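PDB 3TSA: NDP-rhamnosyltransferase from Saccharopolyspora spinosa, which belongs to the GT-B class of glycosyltransferases, built from two Rossmann-like domains that face each other. Local coordinates for residues E31-A36 with E111-S116. Residues are numbered along the deposited sequence; the frame is centred on the assembly and turned at random.
Sequences EVLIAA and EAWRPS
L33 packs over one face of the W113 indole, where the end of helix 82-113 meets strand 31-36. The strand belongs to the parallel sheet of the N-terminal Rossmann-like domain, one half of a GT-B fold. The helix leads into strand 117-121, which is separated from 31-36 by strand 3-7. W113 is the last helical residue; R114 leaves the helix with a positive phi of 53°.

L33 uses two carbons on one face of the indole. Its CD2 sits over the five-membered ring, 3.6 Å from the centroid and 5° off the ring normal, a CH-pi contact. Its CB lies over the six-membered ring, 3.6 Å from W113 CZ2. The CG of W113 is anti to its backbone N (chi1 -164°), which carries the indole across to the strand. The two side chains point in opposite directions and pass alongside each other.

E31 meets the rim of the same ring. Its backbone O lies near the ring plane, 3.9 Å from W113 CH2, and its CB is 4.1 Å from W113 CZ2. Around the indole the second subunit adds F208, whose ring packs edge-to-face with W113 and also touches L33. The contact therefore forms part of the dimer interface.

The indole N-H is satisfied by water. W113 NE1 donates to a water in the ring plane at 2.9 Å, and that water gives a weak hydrogen bond to E31 OE2 at 3.3 Å.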
# COMPACT_ATOMS: atom_id res chain seq x y z
N GLU A 31 -0.28 13.04 -4.71
CA GLU A 31 -1.30 12.12 -5.23
C GLU A 31 -0.64 11.26 -6.30
O GLU A 31 0.25 11.75 -7.03
CB GLU A 31 -2.39 12.91 -5.88
CG GLU A 31 -3.38 13.49 -4.88
CD GLU A 31 -4.35 14.36 -5.61
OE1 GLU A 31 -4.01 15.54 -5.87
OE2 GLU A 31 -5.38 13.78 -6.08
N VAL A 32 -1.05 9.99 -6.36
CA VAL A 32 -0.44 9.03 -7.29
C VAL A 32 -1.55 8.27 -7.95
O VAL A 32 -2.51 7.85 -7.28
CB VAL A 32 0.38 8.06 -6.50
CG1 VAL A 32 0.82 6.81 -7.34
CG2 VAL A 32 1.62 8.86 -5.75
N LEU A 33 -1.45 8.08 -9.26
CA LEU A 33 -2.43 7.25 -9.96
C LEU A 33 -1.65 6.35 -10.93
O LEU A 33 -0.74 6.83 -11.69
CB LEU A 33 -3.36 8.18 -10.79
CG LEU A 33 -4.56 7.54 -11.57
CD1 LEU A 33 -5.59 6.88 -10.63
CD2 LEU A 33 -5.35 8.58 -12.42
N ILE A 34 -1.98 5.06 -10.95
CA ILE A 34 -1.30 4.09 -11.81
C ILE A 34 -2.10 3.85 -13.12
O ILE A 34 -3.23 3.35 -13.05
CB ILE A 34 -1.23 2.73 -11.09
CG1 ILE A 34 -0.66 2.88 -9.67
CG2 ILE A 34 -0.39 1.71 -11.92
CD1 ILE A 34 0.66 3.37 -9.67
N ALA A 35 -1.55 4.18 -14.30
CA ALA A 35 -2.29 3.85 -15.53
C ALA A 35 -2.10 2.31 -15.71
O ALA A 35 -0.95 1.83 -15.85
CB ALA A 35 -1.69 4.65 -16.74
N ALA A 36 -3.19 1.54 -15.67
CA ALA A 36 -3.12 0.10 -15.56
C ALA A 36 -3.96 -0.57 -16.62
O ALA A 36 -5.20 -0.39 -16.66
CB ALA A 36 -3.59 -0.34 -14.18
N GLU A 111 -5.37 14.58 -19.80
CA GLU A 111 -6.22 15.79 -19.85
C GLU A 111 -7.23 15.82 -18.71
O GLU A 111 -7.49 16.92 -18.13
CB GLU A 111 -6.94 15.88 -21.21
CG GLU A 111 -7.90 17.11 -21.34
CD GLU A 111 -7.21 18.52 -21.51
OE1 GLU A 111 -6.24 18.90 -20.78
OE2 GLU A 111 -7.67 19.30 -22.39
N ALA A 112 -7.79 14.65 -18.40
CA ALA A 112 -8.70 14.44 -17.24
C ALA A 112 -8.00 14.68 -15.90
O ALA A 112 -8.41 15.55 -15.08
CB ALA A 112 -9.33 13.05 -17.30
N TRP A 113 -6.93 13.95 -15.66
CA TRP A 113 -6.34 13.95 -14.34
C TRP A 113 -5.24 15.03 -14.12
O TRP A 113 -4.91 15.39 -12.94
CB TRP A 113 -5.82 12.53 -14.05
CG TRP A 113 -5.51 12.28 -12.57
CD1 TRP A 113 -6.43 12.12 -11.55
CD2 TRP A 113 -4.22 12.11 -11.97
NE1 TRP A 113 -5.78 11.87 -10.35
CE2 TRP A 113 -4.42 11.83 -10.58
CE3 TRP A 113 -2.92 12.16 -12.47
CZ2 TRP A 113 -3.37 11.63 -9.68
CZ3 TRP A 113 -1.86 11.95 -11.58
CH2 TRP A 113 -2.08 11.71 -10.20
N ARG A 114 -4.68 15.56 -15.23
CA ARG A 114 -3.66 16.64 -15.16
C ARG A 114 -2.47 16.34 -14.24
O ARG A 114 -2.23 17.04 -13.24
CB ARG A 114 -4.34 17.99 -14.75
CG ARG A 114 -5.43 18.47 -15.75
CD ARG A 114 -5.54 20.03 -15.67
NE ARG A 114 -6.43 20.61 -16.69
CZ ARG A 114 -6.23 20.55 -18.01
NH1 ARG A 114 -5.16 19.95 -18.52
NH2 ARG A 114 -7.12 21.10 -18.83
N PRO A 115 -1.70 15.32 -14.56
CA PRO A 115 -0.52 15.02 -13.80
C PRO A 115 0.53 16.11 -13.92
O PRO A 115 0.59 16.88 -14.95
CB PRO A 115 -0.03 13.70 -14.45
CG PRO A 115 -0.45 13.84 -15.84
CD PRO A 115 -1.88 14.35 -15.66
N SER A 116 1.35 16.25 -12.90
CA SER A 116 2.48 17.14 -13.05
C SER A 116 3.79 16.46 -13.38
O SER A 116 4.74 17.14 -13.77
CB SER A 116 2.66 18.06 -11.86
OG SER A 116 2.81 17.33 -10.69
O HOH W 1 -6.49 11.05 -7.65